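PDB 2W7Y: probable sugar ABC transporter, sugar-binding protein from Streptococcus pneumoniae, which binds blood-group sugars such as the A-trisaccharide and probably delivers them to an ABC transporter for uptake into the cell. Local coordinates for residues A[139-153]-A[303-315]. Residues are numbered along the deposited sequence; the frame is centred on the assembly and turned at random.
Sequences NYKQNQKDGKIYTVH and AISSSGGGITISS. With GAL (beta-D-galactopyranose), chain C.
His153 lies against the glycine-rich turn that joins strands 302-306 and 311-313, where one hydrogen bond near the ring plane sets the direction of its imidazole. Its ND1 donates to Ser307 O at 2.8 Å, while Gly309 O sits 3.3 Å above one face, offset toward the rim. With CG anti to the backbone N (chi1 -158°), the ring swings toward the carbonyls of Ser307 and Gly309, and its CE1 makes a close contact of 3.4 Å with O4 of the bound galactose, a sugar hydrogen-bonded to Tyr46 and Ala106. Glycine suits position 308, where phi is positive and a side chain would run into the imidazole, and position 310, where one would strike the backbone of Val152 and His153.

Two asparagines divide the work. Asn139 holds the main chain of His153 twice, accepting from its N at OD1 and donating from ND2 to its O; OD1 also touches Ser307 CB. Asn143, just past helix 139-142, ties to the turn, sending ND2 almost straight to Gly308 O (3.1 Å, 175°), with that oxygen in its amide plane, and more weakly to Thr151 O.

Farther along, Val152 and Ile311 form a single antiparallel hydrogen-bonded pair. Beside it the hydroxyl of Thr151, placed by chi1 of -170°, accepts from Gly310 N at 2.6 Å and lies 2.9 Å from Thr312 OG1. The short, branched threonine serves both needs, its OG1 meeting polar groups while CG2 packs on Gly309 CA.

The bond to Ser307 O requires a proton on ND1 but leaves the protonation of NE2 open. In the sugar's second shell, Asn139 positions the His153 backbone directly, and Asn143 acts indirectly through Gly308 O.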
ATOM      1  N   ASN A 139       8.130   1.878 -10.240  1.00 23.23           N
ATOM      2  CA  ASN A 139       8.366   0.431 -10.363  1.00 23.21           C
ATOM      3  C   ASN A 139       9.747   0.104 -10.927  1.00 23.22           C
ATOM      4  O   ASN A 139      10.374  -0.870 -10.510  1.00 23.13           O
ATOM      5  CB  ASN A 139       7.305  -0.237 -11.253  1.00 22.97           C
ATOM      6  CG  ASN A 139       5.937  -0.275 -10.612  1.00 23.08           C
ATOM      7  OD1 ASN A 139       5.664  -1.100  -9.737  1.00 23.02           O
ATOM      8  ND2 ASN A 139       5.055   0.613 -11.060  1.00 22.84           N
ATOM      9  N   TYR A 140      10.205   0.928 -11.870  1.00 23.23           N
ATOM     10  CA  TYR A 140      11.436   0.674 -12.615  1.00 23.26           C
ATOM     11  C   TYR A 140      12.667   0.535 -11.725  1.00 23.28           C
ATOM     12  O   TYR A 140      13.435  -0.413 -11.879  1.00 23.39           O
ATOM     13  CB  TYR A 140      11.662   1.749 -13.687  1.00 23.25           C
ATOM     14  CG  TYR A 140      12.718   1.368 -14.705  1.00 23.24           C
ATOM     15  CD1 TYR A 140      12.411   0.526 -15.776  1.00 23.18           C
ATOM     16  CD2 TYR A 140      14.027   1.831 -14.588  1.00 23.13           C
ATOM     17  CE1 TYR A 140      13.374   0.162 -16.706  1.00 23.13           C
ATOM     18  CE2 TYR A 140      15.000   1.474 -15.519  1.00 23.42           C
ATOM     19  CZ  TYR A 140      14.664   0.640 -16.574  1.00 23.26           C
ATOM     20  OH  TYR A 140      15.619   0.285 -17.497  1.00 23.39           O
ATOM     21  N   LYS A 141      12.852   1.473 -10.802  1.00 23.42           N
ATOM     22  CA  LYS A 141      13.991   1.441  -9.886  1.00 23.50           C
ATOM     23  C   LYS A 141      13.711   0.593  -8.645  1.00 23.63           C
ATOM     24  O   LYS A 141      14.562  -0.192  -8.216  1.00 23.73           O
ATOM     25  CB  LYS A 141      14.388   2.853  -9.483  1.00 23.62           C
ATOM     26  N   GLN A 142      12.512   0.746  -8.086  1.00 23.59           N
ATOM     27  CA  GLN A 142      12.172   0.164  -6.788  1.00 23.53           C
ATOM     28  C   GLN A 142      11.797  -1.324  -6.822  1.00 23.49           C
ATOM     29  O   GLN A 142      12.086  -2.058  -5.875  1.00 23.46           O
ATOM     30  CB  GLN A 142      11.061   0.971  -6.131  1.00 23.53           C
ATOM     31  CG  GLN A 142      11.245   1.144  -4.645  1.00 23.89           C
ATOM     32  CD  GLN A 142       9.948   1.439  -3.940  1.00 24.59           C
ATOM     33  OE1 GLN A 142       9.833   2.432  -3.210  1.00 24.87           O
ATOM     34  NE2 GLN A 142       8.954   0.580  -4.152  1.00 24.23           N
ATOM     35  N   ASN A 143      11.141  -1.760  -7.898  1.00 23.33           N
ATOM     36  CA  ASN A 143      10.827  -3.178  -8.078  1.00 23.34           C
ATOM     37  C   ASN A 143      11.937  -3.962  -8.782  1.00 23.26           C
ATOM     38  O   ASN A 143      11.733  -5.099  -9.204  1.00 23.19           O
ATOM     39  CB  ASN A 143       9.479  -3.360  -8.794  1.00 23.37           C
ATOM     40  CG  ASN A 143       8.299  -3.326  -7.837  1.00 23.33           C
ATOM     41  OD1 ASN A 143       8.460  -3.460  -6.621  1.00 23.70           O
ATOM     42  ND2 ASN A 143       7.103  -3.155  -8.385  1.00 23.32           N
ATOM     43  N   GLN A 144      13.107  -3.340  -8.895  1.00 23.40           N
ATOM     44  CA  GLN A 144      14.289  -3.986  -9.448  1.00 23.42           C
ATOM     45  C   GLN A 144      15.034  -4.802  -8.400  1.00 23.53           C
ATOM     46  O   GLN A 144      15.567  -4.259  -7.428  1.00 23.60           O
ATOM     47  CB  GLN A 144      15.229  -2.954 -10.063  1.00 23.44           C
ATOM     48  CG  GLN A 144      15.297  -3.000 -11.579  1.00 23.57           C
ATOM     49  CD  GLN A 144      16.435  -2.170 -12.125  1.00 23.62           C
ATOM     50  OE1 GLN A 144      17.129  -1.408 -11.276  1.00 23.98           O
ATOM     51  NE2 GLN A 144      16.623  -2.323 -13.533  1.00 23.92           N
ATOM     52  N   LYS A 145      15.057  -6.113  -8.615  1.00 23.65           N
ATOM     53  CA  LYS A 145      15.792  -7.047  -7.774  1.00 23.63           C
ATOM     54  C   LYS A 145      16.923  -7.673  -8.576  1.00 23.48           C
ATOM     55  O   LYS A 145      16.694  -8.573  -9.391  1.00 23.51           O
ATOM     56  CB  LYS A 145      14.849  -8.124  -7.220  1.00 23.65           C
ATOM     57  CG  LYS A 145      14.601  -8.045  -5.710  1.00 24.01           C
ATOM     58  CD  LYS A 145      14.081  -6.691  -5.245  1.00 23.88           C
ATOM     59  CE  LYS A 145      12.574  -6.600  -5.344  1.00 23.99           C
ATOM     60  NZ  LYS A 145      12.051  -5.487  -4.502  1.00 23.86           N
ATOM     61  N   ASP A 146      18.138  -7.179  -8.342  1.00 23.35           N
ATOM     62  CA  ASP A 146      19.330  -7.577  -9.095  1.00 23.26           C
ATOM     63  C   ASP A 146      19.171  -7.340 -10.603  1.00 23.18           C
ATOM     64  O   ASP A 146      19.487  -8.208 -11.411  1.00 23.20           O
ATOM     65  CB  ASP A 146      19.714  -9.038  -8.800  1.00 23.26           C
ATOM     66  CG  ASP A 146      20.035  -9.284  -7.332  1.00 23.17           C
ATOM     67  OD1 ASP A 146      20.507  -8.355  -6.642  1.00 23.00           O
ATOM     68  OD2 ASP A 146      19.821 -10.421  -6.868  1.00 23.33           O
ATOM     69  N   GLY A 147      18.669  -6.162 -10.971  1.00 23.13           N
ATOM     70  CA  GLY A 147      18.471  -5.802 -12.379  1.00 23.07           C
ATOM     71  C   GLY A 147      17.286  -6.477 -13.053  1.00 22.98           C
ATOM     72  O   GLY A 147      17.130  -6.392 -14.271  1.00 22.95           O
ATOM     73  N   LYS A 148      16.450  -7.135 -12.257  1.00 22.94           N
ATOM     74  CA  LYS A 148      15.270  -7.842 -12.752  1.00 23.03           C
ATOM     75  C   LYS A 148      13.996  -7.261 -12.143  1.00 22.97           C
ATOM     76  O   LYS A 148      13.951  -6.990 -10.944  1.00 22.95           O
ATOM     77  CB  LYS A 148      15.378  -9.342 -12.446  1.00 22.94           C
ATOM     78  CG  LYS A 148      16.445 -10.066 -13.267  1.00 22.97           C
ATOM     79  CD  LYS A 148      16.922 -11.356 -12.612  1.00 23.12           C
ATOM     80  CE  LYS A 148      17.960 -11.084 -11.527  1.00 23.63           C
ATOM     81  NZ  LYS A 148      18.806 -12.276 -11.218  1.00 23.75           N
ATOM     82  N   ILE A 149      12.974  -7.059 -12.974  1.00 23.05           N
ATOM     83  CA  ILE A 149      11.666  -6.589 -12.497  1.00 23.06           C
ATOM     84  C   ILE A 149      10.601  -7.678 -12.653  1.00 23.08           C
ATOM     85  O   ILE A 149      10.255  -8.077 -13.765  1.00 23.11           O
ATOM     86  CB  ILE A 149      11.204  -5.288 -13.205  1.00 23.16           C
ATOM     87  CG1 ILE A 149      12.284  -4.203 -13.112  1.00 22.94           C
ATOM     88  CG2 ILE A 149       9.880  -4.800 -12.610  1.00 23.07           C
ATOM     89  CD1 ILE A 149      12.000  -2.956 -13.927  1.00 22.77           C
ATOM     90  N   TYR A 150      10.073  -8.146 -11.527  1.00 23.13           N
ATOM     91  CA  TYR A 150       9.112  -9.241 -11.534  1.00 23.10           C
ATOM     92  C   TYR A 150       7.653  -8.777 -11.470  1.00 23.07           C
ATOM     93  O   TYR A 150       6.736  -9.557 -11.742  1.00 23.08           O
ATOM     94  CB  TYR A 150       9.415 -10.209 -10.389  1.00 23.13           C
ATOM     95  CG  TYR A 150      10.789 -10.842 -10.466  1.00 23.29           C
ATOM     96  CD1 TYR A 150      11.083 -11.810 -11.429  1.00 22.93           C
ATOM     97  CD2 TYR A 150      11.795 -10.476  -9.570  1.00 23.54           C
ATOM     98  CE1 TYR A 150      12.340 -12.395 -11.498  1.00 23.31           C
ATOM     99  CE2 TYR A 150      13.058 -11.056  -9.632  1.00 23.29           C
ATOM    100  CZ  TYR A 150      13.323 -12.012 -10.593  1.00 23.51           C
ATOM    101  OH  TYR A 150      14.574 -12.584 -10.647  1.00 23.80           O
ATOM    102  N   THR A 151       7.446  -7.512 -11.112  1.00 22.90           N
ATOM    103  CA  THR A 151       6.097  -6.979 -10.923  1.00 22.81           C
ATOM    104  C   THR A 151       6.016  -5.471 -11.188  1.00 22.74           C
ATOM    105  O   THR A 151       6.951  -4.721 -10.888  1.00 22.48           O
ATOM    106  CB  THR A 151       5.532  -7.329  -9.512  1.00 22.75           C
ATOM    107  OG1 THR A 151       4.141  -6.997  -9.451  1.00 22.99           O
ATOM    108  CG2 THR A 151       6.278  -6.596  -8.408  1.00 22.67           C
ATOM    109  N   VAL A 152       4.899  -5.045 -11.777  1.00 22.75           N
ATOM    110  CA  VAL A 152       4.644  -3.628 -12.036  1.00 22.81           C
ATOM    111  C   VAL A 152       3.245  -3.237 -11.566  1.00 22.77           C
ATOM    112  O   VAL A 152       2.244  -3.727 -12.087  1.00 22.76           O
ATOM    113  CB  VAL A 152       4.832  -3.248 -13.533  1.00 22.86           C
ATOM    114  CG1 VAL A 152       4.421  -1.798 -13.784  1.00 22.65           C
ATOM    115  CG2 VAL A 152       6.270  -3.472 -13.984  1.00 22.88           C
ATOM    116  N   HIS A 153       3.192  -2.349 -10.578  1.00 22.85           N
ATOM    117  CA  HIS A 153       1.936  -1.846 -10.042  1.00 22.86           C
ATOM    118  C   HIS A 153       1.516  -0.597 -10.821  1.00 23.10           C
ATOM    119  O   HIS A 153       2.213   0.422 -10.795  1.00 23.38           O
ATOM    120  CB  HIS A 153       2.110  -1.550  -8.546  1.00 22.82           C
ATOM    121  CG  HIS A 153       0.832  -1.530  -7.762  1.00 22.68           C
ATOM    122  ND1 HIS A 153       0.767  -1.051  -6.469  1.00 22.54           N
ATOM    123  CD2 HIS A 153      -0.426  -1.918  -8.080  1.00 22.81           C
ATOM    124  CE1 HIS A 153      -0.474  -1.152  -6.025  1.00 22.46           C
ATOM    125  NE2 HIS A 153      -1.218  -1.671  -6.984  1.00 22.82           N
ATOM    126  N   ALA A 303       6.632  10.240   4.903  1.00 22.99           N
ATOM    127  CA  ALA A 303       5.537   9.618   4.162  1.00 23.01           C
ATOM    128  C   ALA A 303       5.997   8.306   3.540  1.00 23.02           C
ATOM    129  O   ALA A 303       7.194   8.040   3.443  1.00 22.97           O
ATOM    130  CB  ALA A 303       5.002  10.567   3.092  1.00 22.94           C
ATOM    131  N   ILE A 304       5.037   7.477   3.141  1.00 23.13           N
ATOM    132  CA  ILE A 304       5.337   6.229   2.453  1.00 23.11           C
ATOM    133  C   ILE A 304       5.242   6.453   0.942  1.00 23.17           C
ATOM    134  O   ILE A 304       4.242   6.980   0.445  1.00 23.11           O
ATOM    135  CB  ILE A 304       4.404   5.070   2.922  1.00 23.07           C
ATOM    136  CG1 ILE A 304       4.729   4.681   4.370  1.00 23.11           C
ATOM    137  CG2 ILE A 304       4.542   3.851   2.008  1.00 22.83           C
ATOM    138  CD1 ILE A 304       3.592   4.030   5.139  1.00 22.16           C
ATOM    139  N   SER A 305       6.302   6.079   0.228  1.00 23.20           N
ATOM    140  CA  SER A 305       6.306   6.119  -1.230  1.00 23.39           C
ATOM    141  C   SER A 305       7.001   4.896  -1.792  1.00 23.47           C
ATOM    142  O   SER A 305       8.233   4.836  -1.873  1.00 23.57           O
ATOM    143  CB  SER A 305       6.966   7.390  -1.764  1.00 23.28           C
ATOM    144  OG  SER A 305       6.713   7.529  -3.153  1.00 23.59           O
ATOM    145  N   SER A 306       6.193   3.910  -2.156  1.00 23.58           N
ATOM    146  CA  SER A 306       6.696   2.720  -2.808  1.00 23.83           C
ATOM    147  C   SER A 306       5.817   2.355  -3.991  1.00 23.69           C
ATOM    148  O   SER A 306       4.844   3.055  -4.296  1.00 23.75           O
ATOM    149  CB  SER A 306       6.825   1.563  -1.818  1.00 23.73           C
ATOM    150  OG  SER A 306       5.565   1.235  -1.279  1.00 25.27           O
ATOM    151  N   SER A 307       6.192   1.280  -4.676  1.00 23.63           N
ATOM    152  CA  SER A 307       5.469   0.807  -5.841  1.00 23.51           C
ATOM    153  C   SER A 307       4.357  -0.134  -5.418  1.00 23.31           C
ATOM    154  O   SER A 307       3.199   0.052  -5.799  1.00 23.39           O
ATOM    155  CB  SER A 307       6.425   0.085  -6.792  1.00 23.49           C
ATOM    156  OG  SER A 307       7.552   0.893  -7.083  1.00 24.29           O
ATOM    157  N   GLY A 308       4.723  -1.127  -4.606  1.00 23.10           N
ATOM    158  CA  GLY A 308       3.867  -2.271  -4.316  1.00 22.97           C
ATOM    159  C   GLY A 308       4.028  -3.330  -5.397  1.00 22.88           C
ATOM    160  O   GLY A 308       4.642  -3.081  -6.435  1.00 22.71           O
ATOM    161  N   GLY A 309       3.493  -4.521  -5.146  1.00 22.83           N
ATOM    162  CA  GLY A 309       3.369  -5.535  -6.186  1.00 22.88           C
ATOM    163  C   GLY A 309       2.157  -5.213  -7.039  1.00 22.94           C
ATOM    164  O   GLY A 309       1.189  -4.606  -6.564  1.00 23.05           O
ATOM    165  N   GLY A 310       2.205  -5.605  -8.304  1.00 22.78           N
ATOM    166  CA  GLY A 310       1.098  -5.354  -9.207  1.00 22.86           C
ATOM    167  C   GLY A 310       0.939  -6.466 -10.210  1.00 22.92           C
ATOM    168  O   GLY A 310       0.790  -7.629  -9.837  1.00 22.82           O
ATOM    169  N   ILE A 311       0.973  -6.095 -11.487  1.00 22.93           N
ATOM    170  CA  ILE A 311       0.875  -7.047 -12.589  1.00 23.02           C
ATOM    171  C   ILE A 311       2.100  -7.958 -12.604  1.00 23.03           C
ATOM    172  O   ILE A 311       3.234  -7.495 -12.740  1.00 23.11           O
ATOM    173  CB  ILE A 311       0.652  -6.319 -13.939  1.00 23.04           C
ATOM    174  CG1 ILE A 311      -0.760  -5.726 -13.971  1.00 23.21           C
ATOM    175  CG2 ILE A 311       0.855  -7.257 -15.125  1.00 22.89           C
ATOM    176  CD1 ILE A 311      -0.934  -4.578 -14.934  1.00 23.86           C
ATOM    177  N   THR A 312       1.843  -9.252 -12.433  1.00 22.94           N
ATOM    178  CA  THR A 312       2.879 -10.266 -12.271  1.00 22.80           C
ATOM    179  C   THR A 312       2.532 -11.453 -13.174  1.00 22.72           C
ATOM    180  O   THR A 312       1.403 -11.944 -13.154  1.00 22.61           O
ATOM    181  CB  THR A 312       2.964 -10.730 -10.802  1.00 22.67           C
ATOM    182  OG1 THR A 312       2.896  -9.596  -9.931  1.00 22.63           O
ATOM    183  CG2 THR A 312       4.249 -11.464 -10.546  1.00 22.48           C
ATOM    184  N   ILE A 313       3.493 -11.901 -13.976  1.00 22.70           N
ATOM    185  CA  ILE A 313       3.198 -12.889 -15.020  1.00 22.87           C
ATOM    186  C   ILE A 313       4.025 -14.175 -14.954  1.00 22.80           C
ATOM    187  O   ILE A 313       5.226 -14.148 -14.676  1.00 22.86           O
ATOM    188  CB  ILE A 313       3.183 -12.243 -16.454  1.00 22.91           C
ATOM    189  CG1 ILE A 313       3.941 -13.102 -17.470  1.00 22.86           C
ATOM    190  CG2 ILE A 313       3.753 -10.828 -16.415  1.00 23.14           C
ATOM    191  CD1 ILE A 313       3.786 -12.667 -18.905  1.00 23.84           C
ATOM    192  N   SER A 314       3.351 -15.293 -15.208  1.00 22.61           N
ATOM    193  CA  SER A 314       3.959 -16.617 -15.199  1.00 22.64           C
ATOM    194  C   SER A 314       5.064 -16.786 -16.244  1.00 22.68           C
ATOM    195  O   SER A 314       4.975 -16.252 -17.346  1.00 22.40           O
ATOM    196  CB  SER A 314       2.880 -17.684 -15.399  1.00 22.63           C
ATOM    197  OG  SER A 314       3.438 -18.985 -15.452  1.00 22.21           O
ATOM    198  N   SER A 315       6.099 -17.537 -15.868  1.00 22.87           N
ATOM    199  CA  SER A 315       7.216 -17.882 -16.745  1.00 23.11           C
ATOM    200  C   SER A 315       6.916 -19.106 -17.603  1.00 23.28           C
ATOM    201  O   SER A 315       7.612 -19.367 -18.587  1.00 23.29           O
ATOM    202  CB  SER A 315       8.464 -18.173 -15.915  1.00 23.03           C
ATOM    203  OG  SER A 315       9.260 -17.014 -15.770  1.00 23.90           O
TER
HETATM  204  C1  GAL C   1      -5.963  -0.760  -4.437  1.00 16.73           C
HETATM  205  C2  GAL C   1      -5.600  -1.664  -3.257  1.00 16.42           C
HETATM  206  C3  GAL C   1      -4.735  -0.911  -2.243  1.00 16.01           C
HETATM  207  C4  GAL C   1      -3.574  -0.171  -2.917  1.00 15.18           C
HETATM  208  C5  GAL C   1      -4.130   0.700  -4.052  1.00 16.26           C
HETATM  209  C6  GAL C   1      -3.066   1.503  -4.805  1.00 16.08           C
HETATM  210  O1  GAL C   1      -6.512  -1.552  -5.465  1.00 20.41           O
HETATM  211  O2  GAL C   1      -6.801  -2.098  -2.653  1.00 16.02           O
HETATM  212  O3  GAL C   1      -4.264  -1.802  -1.258  1.00 15.78           O
HETATM  213  O4  GAL C   1      -2.642  -1.115  -3.392  1.00 12.44           O
HETATM  214  O5  GAL C   1      -4.827  -0.116  -4.974  1.00 16.42           O
HETATM  215  O6  GAL C   1      -3.686   2.609  -5.436  1.00 15.93           O
HETATM  216  O   HOH W   1       6.291 -10.936 -13.807  1.00 19.46           O